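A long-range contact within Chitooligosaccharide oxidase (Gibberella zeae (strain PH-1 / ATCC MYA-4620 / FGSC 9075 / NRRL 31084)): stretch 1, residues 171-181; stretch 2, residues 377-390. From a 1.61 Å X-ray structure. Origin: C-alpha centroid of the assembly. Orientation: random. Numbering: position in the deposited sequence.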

# COMPACT_ATOMS: atom_id res chain seq x y z
N VAL A 171 1.80 13.22 -1.71
CA VAL A 171 1.01 14.14 -2.57
C VAL A 171 -0.34 13.53 -2.91
O VAL A 171 -0.91 13.93 -3.95
CB VAL A 171 1.78 14.58 -3.83
CG1 VAL A 171 2.98 15.43 -3.42
CG2 VAL A 171 2.17 13.43 -4.74
N ALA A 172 -0.85 12.59 -2.12
CA ALA A 172 -2.12 11.90 -2.42
C ALA A 172 -3.27 12.92 -2.56
O ALA A 172 -4.14 12.72 -3.41
CB ALA A 172 -2.42 10.90 -1.32
N ARG A 173 -3.35 13.90 -1.70
CA ARG A 173 -4.56 14.76 -1.70
C ARG A 173 -4.52 15.62 -2.96
O ARG A 173 -5.60 16.03 -3.40
CB ARG A 173 -4.69 15.59 -0.44
CG ARG A 173 -4.91 14.72 0.78
CD ARG A 173 -5.21 15.48 2.05
NE ARG A 173 -6.53 16.12 2.05
CZ ARG A 173 -6.77 17.39 1.79
NH1 ARG A 173 -5.79 18.21 1.45
NH2 ARG A 173 -8.01 17.82 1.88
N LYS A 174 -3.35 15.84 -3.56
CA LYS A 174 -3.33 16.62 -4.84
C LYS A 174 -3.50 15.72 -6.06
O LYS A 174 -4.20 16.12 -7.02
CB LYS A 174 -2.03 17.40 -4.95
CG LYS A 174 -1.92 18.28 -6.18
CD LYS A 174 -2.89 19.45 -6.15
CE LYS A 174 -2.82 20.25 -7.44
NZ LYS A 174 -3.59 21.49 -7.30
N HIS A 175 -2.88 14.54 -6.07
CA HIS A 175 -2.76 13.73 -7.31
C HIS A 175 -3.45 12.37 -7.19
O HIS A 175 -3.58 11.69 -8.19
CB HIS A 175 -1.30 13.58 -7.72
CG HIS A 175 -0.68 14.85 -8.18
ND1 HIS A 175 -1.08 15.49 -9.35
CD2 HIS A 175 0.26 15.63 -7.61
CE1 HIS A 175 -0.35 16.61 -9.48
NE2 HIS A 175 0.45 16.74 -8.42
N GLY A 176 -3.94 12.02 -6.00
CA GLY A 176 -4.69 10.78 -5.79
C GLY A 176 -3.82 9.65 -5.30
O GLY A 176 -2.61 9.85 -5.06
N LEU A 177 -4.41 8.46 -5.29
CA LEU A 177 -3.66 7.22 -5.06
C LEU A 177 -2.87 6.90 -6.31
O LEU A 177 -3.16 7.45 -7.40
CB LEU A 177 -4.62 6.06 -4.76
CG LEU A 177 -5.57 6.28 -3.59
CD1 LEU A 177 -6.70 5.25 -3.59
CD2 LEU A 177 -4.81 6.29 -2.29
N THR A 178 -1.89 6.03 -6.20
CA THR A 178 -1.08 5.66 -7.37
C THR A 178 -2.05 5.23 -8.48
O THR A 178 -1.87 5.59 -9.66
CB THR A 178 -0.03 4.60 -7.06
OG1 THR A 178 0.64 4.91 -5.87
CG2 THR A 178 1.00 4.48 -8.15
N LEU A 179 -3.06 4.45 -8.13
CA LEU A 179 -3.94 3.88 -9.19
C LEU A 179 -4.83 4.94 -9.84
O LEU A 179 -5.38 4.64 -10.92
CB LEU A 179 -4.76 2.72 -8.63
CG LEU A 179 -5.63 2.99 -7.41
CD1 LEU A 179 -6.86 3.81 -7.76
CD2 LEU A 179 -6.05 1.65 -6.79
N ASP A 180 -4.93 6.14 -9.27
CA ASP A 180 -5.76 7.23 -9.85
C ASP A 180 -5.09 7.77 -11.11
O ASP A 180 -5.81 8.42 -11.90
CB ASP A 180 -6.15 8.28 -8.82
CG ASP A 180 -7.15 7.74 -7.78
OD1 ASP A 180 -8.13 7.07 -8.22
OD2 ASP A 180 -6.99 8.03 -6.56
N LEU A 181 -3.81 7.51 -11.34
CA LEU A 181 -3.18 8.02 -12.59
C LEU A 181 -2.92 6.88 -13.55
O LEU A 181 -2.29 7.09 -14.60
CB LEU A 181 -1.90 8.77 -12.22
CG LEU A 181 -2.14 10.14 -11.57
CD1 LEU A 181 -0.82 10.83 -11.27
CD2 LEU A 181 -3.02 11.02 -12.42
N ASP A 377 -3.81 9.41 8.97
CA ASP A 377 -3.60 10.16 7.72
C ASP A 377 -4.91 10.84 7.35
O ASP A 377 -5.94 10.17 7.38
CB ASP A 377 -3.15 9.23 6.60
CG ASP A 377 -1.98 8.29 6.89
OD1 ASP A 377 -1.18 8.61 7.76
OD2 ASP A 377 -1.94 7.19 6.26
N ILE A 378 -4.87 12.10 6.90
CA ILE A 378 -6.08 12.72 6.29
C ILE A 378 -6.09 12.32 4.82
O ILE A 378 -5.16 12.74 4.07
CB ILE A 378 -6.07 14.26 6.49
CG1 ILE A 378 -6.01 14.61 7.97
CG2 ILE A 378 -7.31 14.82 5.81
CD1 ILE A 378 -5.36 15.94 8.27
N THR A 379 -6.96 11.40 4.41
CA THR A 379 -7.09 11.01 2.99
C THR A 379 -8.13 11.88 2.29
O THR A 379 -8.03 11.99 1.08
CB THR A 379 -7.49 9.54 2.83
OG1 THR A 379 -8.79 9.32 3.39
CG2 THR A 379 -6.50 8.62 3.49
N GLY A 380 -9.13 12.39 3.01
CA GLY A 380 -10.29 13.06 2.38
C GLY A 380 -10.28 14.57 2.54
O GLY A 380 -9.20 15.21 2.66
N GLY A 381 -11.49 15.12 2.53
CA GLY A 381 -11.74 16.56 2.61
C GLY A 381 -12.22 17.07 1.26
O GLY A 381 -12.05 16.39 0.24
N THR A 382 -12.80 18.26 1.29
CA THR A 382 -13.42 18.88 0.11
C THR A 382 -12.52 18.78 -1.12
O THR A 382 -13.05 18.41 -2.21
CB THR A 382 -13.70 20.35 0.43
OG1 THR A 382 -14.50 20.40 1.61
CG2 THR A 382 -14.42 21.02 -0.73
N TYR A 383 -11.24 19.13 -1.00
CA TYR A 383 -10.32 19.27 -2.16
C TYR A 383 -9.47 18.02 -2.42
O TYR A 383 -8.71 18.04 -3.38
CB TYR A 383 -9.46 20.52 -2.00
CG TYR A 383 -10.30 21.76 -1.96
CD1 TYR A 383 -10.99 22.19 -3.07
CD2 TYR A 383 -10.45 22.46 -0.80
CE1 TYR A 383 -11.79 23.31 -3.01
CE2 TYR A 383 -11.22 23.61 -0.72
CZ TYR A 383 -11.93 24.01 -1.84
OH TYR A 383 -12.74 25.14 -1.77
N SER A 384 -9.65 16.93 -1.67
CA SER A 384 -8.79 15.74 -1.85
C SER A 384 -9.08 14.98 -3.15
O SER A 384 -10.23 14.61 -3.45
CB SER A 384 -8.95 14.80 -0.68
OG SER A 384 -8.27 13.61 -0.99
N ALA A 385 -8.04 14.65 -3.89
CA ALA A 385 -8.10 13.79 -5.09
C ALA A 385 -8.42 12.35 -4.71
O ALA A 385 -9.00 11.63 -5.57
CB ALA A 385 -6.80 13.89 -5.82
N VAL A 386 -8.04 11.93 -3.50
CA VAL A 386 -8.33 10.52 -3.08
C VAL A 386 -9.85 10.35 -2.97
O VAL A 386 -10.37 9.28 -3.33
CB VAL A 386 -7.58 10.14 -1.80
CG1 VAL A 386 -8.02 8.76 -1.30
CG2 VAL A 386 -6.09 10.18 -2.05
N SER A 387 -10.53 11.35 -2.43
CA SER A 387 -11.98 11.21 -2.12
C SER A 387 -12.80 11.88 -3.23
O SER A 387 -14.04 12.03 -3.03
CB SER A 387 -12.32 11.70 -0.74
OG SER A 387 -11.75 12.96 -0.47
N LYS A 388 -12.21 12.09 -4.40
CA LYS A 388 -12.97 12.67 -5.55
C LYS A 388 -13.76 11.58 -6.28
O LYS A 388 -14.99 11.71 -6.46
CB LYS A 388 -12.07 13.46 -6.48
CG LYS A 388 -12.82 14.06 -7.65
CD LYS A 388 -11.94 14.99 -8.44
CE LYS A 388 -12.51 15.30 -9.82
NZ LYS A 388 -12.43 14.17 -10.76
N PRO A 389 -13.16 10.45 -6.69
CA PRO A 389 -13.94 9.36 -7.30
C PRO A 389 -15.03 8.88 -6.34
O PRO A 389 -14.83 8.90 -5.16
CB PRO A 389 -12.91 8.27 -7.62
CG PRO A 389 -11.60 9.00 -7.65
CD PRO A 389 -11.74 10.07 -6.60
N LYS A 390 -16.15 8.38 -6.88
CA LYS A 390 -17.13 7.67 -6.04
C LYS A 390 -16.55 6.32 -5.67
O LYS A 390 -15.74 5.80 -6.39
CB LYS A 390 -18.42 7.44 -6.80
CG LYS A 390 -19.25 8.68 -7.00
CD LYS A 390 -20.53 8.32 -7.74
CE LYS A 390 -21.50 9.48 -7.76
NZ LYS A 390 -22.84 9.03 -8.23
O HOH W 1 -10.14 19.91 1.63

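Stretch 1 enters the contact as a short helix, with Val171 at its N-cap position and out of reach of stretch 2. Ala172 begins the packing: its CB lies 3.8 Å from Val386 CG2.

Arg173 has the largest area covered by the other stretch. Its CB points sideways, but the end of the side chain comes nearer. Arg173 NE and Arg173 NH2 both donate to Gly380 O, at 2.9 and 3.0 Å, so one carbonyl lies at the guanidinium edge and takes both bonds. Ser384 CA lies over one face. Arg173 NH2 also donates to water 1 (3.0 Å), which accepts from Tyr383 N (3.0 Å) as well. A CB on Gly381 would clash with Arg173 NH2. The backbone joins in: Ala385 N donates to Arg173 O at 2.8 Å, nearly straight at 166°.

Lys174 and His175 point their CB atoms away. Gly176 ends the helix with positive phi, and its N sits 3.4 Å from Ala385 CB. A CB here would clash with Asp180 CB.

Leu177 CD2 reaches Val386 CG2 at 4.1 Å, so this methyl meets both Ala172 and Leu177. Leu177 N donates to Asp180 OD2 at 2.9 Å, within stretch 1. Asp180 points toward stretch 2, and its OD1 lies 4.0 Å from Pro389 CG.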